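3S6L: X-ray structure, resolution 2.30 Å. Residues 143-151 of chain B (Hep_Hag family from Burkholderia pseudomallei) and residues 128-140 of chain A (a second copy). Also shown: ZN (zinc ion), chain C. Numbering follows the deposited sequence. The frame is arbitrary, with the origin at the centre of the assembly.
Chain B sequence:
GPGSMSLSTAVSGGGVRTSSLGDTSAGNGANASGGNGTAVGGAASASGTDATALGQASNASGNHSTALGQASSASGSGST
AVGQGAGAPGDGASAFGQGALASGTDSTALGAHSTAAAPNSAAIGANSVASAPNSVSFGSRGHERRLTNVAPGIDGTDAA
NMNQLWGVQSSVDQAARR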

# COMPACT_ATOMS: atom_id res chain seq x y z
N HIS B 143 10.30 -20.75 2.33
CA HIS B 143 9.96 -19.72 1.32
C HIS B 143 10.53 -18.37 1.76
O HIS B 143 9.83 -17.35 1.72
CB HIS B 143 8.45 -19.62 1.16
CG HIS B 143 7.84 -20.89 0.69
ND1 HIS B 143 7.61 -21.96 1.54
CD2 HIS B 143 7.46 -21.30 -0.54
CE1 HIS B 143 7.10 -22.96 0.86
NE2 HIS B 143 7.00 -22.59 -0.41
N GLU B 144 11.78 -18.37 2.20
CA GLU B 144 12.45 -17.18 2.67
C GLU B 144 12.86 -16.34 1.45
O GLU B 144 12.94 -16.87 0.34
CB GLU B 144 13.68 -17.58 3.50
CG GLU B 144 13.37 -18.39 4.77
CD GLU B 144 13.29 -19.92 4.55
OE1 GLU B 144 13.61 -20.39 3.43
OE2 GLU B 144 12.91 -20.63 5.50
N ARG B 145 13.10 -15.05 1.66
CA ARG B 145 13.52 -14.13 0.58
C ARG B 145 14.81 -13.44 1.02
O ARG B 145 15.01 -13.17 2.21
CB ARG B 145 12.44 -13.09 0.25
CG ARG B 145 11.24 -13.65 -0.50
CD ARG B 145 10.39 -12.53 -1.09
NE ARG B 145 9.14 -12.98 -1.72
CZ ARG B 145 8.00 -13.22 -1.07
NH1 ARG B 145 7.92 -13.08 0.26
NH2 ARG B 145 6.92 -13.60 -1.75
N ARG B 146 15.70 -13.21 0.06
CA ARG B 146 16.97 -12.53 0.28
C ARG B 146 16.65 -11.03 0.33
O ARG B 146 15.78 -10.57 -0.38
CB ARG B 146 17.88 -12.83 -0.93
CG ARG B 146 19.35 -13.05 -0.64
CD ARG B 146 20.25 -12.99 -1.93
NE ARG B 146 19.56 -13.45 -3.14
CZ ARG B 146 19.70 -12.87 -4.33
NH1 ARG B 146 20.50 -11.83 -4.50
NH2 ARG B 146 19.04 -13.35 -5.36
N LEU B 147 17.37 -10.27 1.15
CA LEU B 147 17.19 -8.80 1.19
C LEU B 147 18.37 -8.18 0.49
O LEU B 147 19.51 -8.45 0.86
CB LEU B 147 17.11 -8.30 2.65
CG LEU B 147 16.16 -8.99 3.63
CD1 LEU B 147 16.26 -8.42 5.05
CD2 LEU B 147 14.72 -8.94 3.14
N THR B 148 18.11 -7.36 -0.53
CA THR B 148 19.14 -6.89 -1.44
C THR B 148 19.24 -5.35 -1.48
O THR B 148 18.33 -4.66 -1.03
CB THR B 148 18.89 -7.43 -2.86
OG1 THR B 148 17.79 -6.75 -3.46
CG2 THR B 148 18.59 -8.92 -2.84
N ASN B 149 20.35 -4.83 -2.02
CA ASN B 149 20.59 -3.38 -2.02
C ASN B 149 20.49 -2.75 -0.62
O ASN B 149 19.83 -1.74 -0.41
CB ASN B 149 19.70 -2.69 -3.07
CG ASN B 149 19.99 -3.22 -4.47
OD1 ASN B 149 21.15 -3.27 -4.88
ND2 ASN B 149 18.94 -3.67 -5.20
N VAL B 150 21.14 -3.41 0.33
CA VAL B 150 21.22 -2.98 1.72
C VAL B 150 22.58 -2.26 1.93
O VAL B 150 23.66 -2.88 1.75
CB VAL B 150 21.07 -4.20 2.63
CG1 VAL B 150 21.42 -3.87 4.13
CG2 VAL B 150 19.66 -4.79 2.50
N ALA B 151 22.54 -0.98 2.25
CA ALA B 151 23.77 -0.24 2.54
C ALA B 151 24.29 -0.72 3.89
O ALA B 151 23.50 -1.19 4.73
CB ALA B 151 23.54 1.28 2.55
ZN ZN C . 6.12 -23.89 -1.67
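Chain A (128-140) SVASAPNSVSFGS

When two copies of one protein lay strands side by side in parallel, the backbone fixes the register and the side chains then take whatever rotamers the two faces of the sheet allow. The contact between chain A and chain B of this Hep_Hag family protein illustrates the principle. Strand 135-137 of chain A runs alongside Arg B146 to Thr B148, its N-to-C direction only 23° from that of chain B (signed crossing angle -23°), and the axes approach to 4.6 Å. Both backbones are extended, for example -124/117 at Val A136 and -106/124 at Leu B147, and the ladder of hydrogen bonds between them holds the pairs in step: Arg B146 beside Ser A135, Leu B147 beside Val A136 and Thr B148 beside Ser A137, with CA-CA distances of 4.5, 4.8 and 4.7 Å.

The hydrogen bonds alternate as parallel pairing requires. Arg B146 N donates to Asn A134 O (3.3 Å), Val A136 N to Arg B146 O (2.7 Å), Thr B148 N to Val A136 O (2.8 Å) and Phe A138 N to Thr B148 O (3.1 Å). Carbonyls also receive CA-H contacts, as from Leu B147 CA to Val A136 O at 3.4 Å. Asn A134, just before the strand, has a positive phi (58/41), and its carbonyl begins the ladder; Asn B149, just after the strand of chain B, adopts a similar conformation at 54/47.

One face of the sheet carries Leu B147 and Val A136. Leu B147, chi1 m and chi2 t, brings its CD2 to 3.9 Å from CB of Val A136, whose chi1 is t. Beyond them Phe A138, chi1 m with chi2 at -87°, presents its ring edge to Leu B147, whose CB lies 3.9 Å from Phe A138 CE2, while Val B150 CG2 approaches Phe A138 CD2 at 4.0 Å. Arg B145 is extended through chi3, and its CD reaches 3.8 Å from Val A136 CG2; its guanidinium is hydrogen-bonded elsewhere in the structure.

The other face carries Arg B146, Ser A135, Thr B148 and Ser A137. Arg B146 departs from the usual wells at chi1 (-142°) and chi3 (-31°), and this bent course carries its guanidinium back over Ser A135, whose CB lies over one face of the group. Arg B146 NH2 comes within 3.7 Å of Ala A132 CB, and a water accepts a weak hydrogen bond from Arg B146 NH2 and donates one to Pro A133 O. Ser A135, chi1 p, turns its OG to Ala A132 O at 2.7 Å. The p rotamer of Thr B148 sets OG1 3.3 Å from Ser A137 CB, with CG2 3.9 Å from Ser A135 CB.

Ser A137 shows one rotamer serving several partners. With chi1 t, Ser A137 OG donates to Val A129 O (2.7 Å) while accepting from Gly A139 N (3.2 Å) and from Asn B149 ND2 (3.0 Å). Asn B149, with chi1 m and CA-to-CB pointing toward chain A, thus extends the contact beyond the paired strands.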

# COMPACT_ATOMS: atom_id res chain seq x y z
N SER A 128 13.11 1.98 -6.22
CA SER A 128 13.72 0.67 -5.96
C SER A 128 13.43 -0.32 -7.09
O SER A 128 12.33 -0.31 -7.67
CB SER A 128 13.24 0.06 -4.62
OG SER A 128 13.77 0.78 -3.53
N VAL A 129 14.41 -1.18 -7.38
CA VAL A 129 14.24 -2.18 -8.44
C VAL A 129 14.55 -3.56 -7.87
O VAL A 129 15.55 -3.74 -7.15
CB VAL A 129 15.15 -1.88 -9.63
CG1 VAL A 129 14.91 -2.88 -10.79
CG2 VAL A 129 14.95 -0.45 -10.12
N ALA A 130 13.66 -4.52 -8.16
CA ALA A 130 13.84 -5.90 -7.76
C ALA A 130 13.90 -6.76 -9.01
O ALA A 130 12.86 -7.01 -9.65
CB ALA A 130 12.71 -6.38 -6.82
N SER A 131 15.10 -7.21 -9.37
CA SER A 131 15.24 -7.92 -10.61
C SER A 131 15.76 -9.34 -10.40
O SER A 131 16.06 -10.04 -11.37
CB SER A 131 16.14 -7.14 -11.60
OG SER A 131 17.42 -6.90 -11.03
N ALA A 132 15.85 -9.74 -9.14
CA ALA A 132 16.28 -11.09 -8.78
C ALA A 132 15.07 -11.79 -8.20
O ALA A 132 14.37 -11.20 -7.39
CB ALA A 132 17.46 -11.06 -7.73
N PRO A 133 14.80 -13.03 -8.63
CA PRO A 133 13.66 -13.80 -8.09
C PRO A 133 13.80 -14.03 -6.59
O PRO A 133 14.92 -14.18 -6.09
CB PRO A 133 13.77 -15.14 -8.83
CG PRO A 133 15.23 -15.20 -9.33
CD PRO A 133 15.60 -13.78 -9.62
N ASN A 134 12.66 -14.08 -5.87
CA ASN A 134 12.62 -14.47 -4.45
C ASN A 134 13.50 -13.57 -3.59
O ASN A 134 14.18 -14.03 -2.70
CB ASN A 134 13.04 -15.93 -4.24
CG ASN A 134 12.28 -16.90 -5.16
OD1 ASN A 134 11.05 -16.95 -5.15
ND2 ASN A 134 13.03 -17.67 -5.96
N SER A 135 13.47 -12.29 -3.88
CA SER A 135 14.29 -11.36 -3.17
C SER A 135 13.49 -10.08 -2.89
O SER A 135 12.46 -9.81 -3.53
CB SER A 135 15.53 -11.05 -4.01
OG SER A 135 15.17 -10.16 -5.04
N VAL A 136 13.96 -9.30 -1.93
CA VAL A 136 13.31 -8.04 -1.58
C VAL A 136 14.36 -6.97 -1.69
O VAL A 136 15.34 -7.01 -0.97
CB VAL A 136 12.75 -8.08 -0.15
CG1 VAL A 136 12.13 -6.75 0.21
CG2 VAL A 136 11.74 -9.20 -0.01
N SER A 137 14.17 -6.02 -2.61
CA SER A 137 15.12 -4.94 -2.81
C SER A 137 14.74 -3.63 -2.13
O SER A 137 13.58 -3.16 -2.22
CB SER A 137 15.30 -4.68 -4.31
OG SER A 137 16.07 -3.49 -4.50
N PHE A 138 15.74 -2.98 -1.51
CA PHE A 138 15.52 -1.69 -0.88
C PHE A 138 16.13 -0.53 -1.67
O PHE A 138 16.33 0.56 -1.14
CB PHE A 138 16.01 -1.71 0.59
CG PHE A 138 15.30 -2.72 1.43
CD1 PHE A 138 14.10 -2.39 2.06
CD2 PHE A 138 15.80 -4.02 1.56
CE1 PHE A 138 13.43 -3.34 2.83
CE2 PHE A 138 15.13 -4.98 2.33
CZ PHE A 138 13.96 -4.64 2.97
N GLY A 139 16.42 -0.75 -2.94
CA GLY A 139 17.03 0.29 -3.75
C GLY A 139 17.46 -0.28 -5.09
O GLY A 139 16.69 -0.97 -5.76
N SER A 140 18.70 0.00 -5.46
CA SER A 140 19.28 -0.53 -6.67
C SER A 140 20.76 -0.31 -6.52
O SER A 140 21.19 0.32 -5.55
CB SER A 140 18.73 0.18 -7.92
OG SER A 140 19.05 1.55 -7.91
O HOH W 1 17.39 -14.66 -6.50
O HOH W 2 6.18 -24.91 0.47
O HOH W 3 6.51 -22.81 -3.64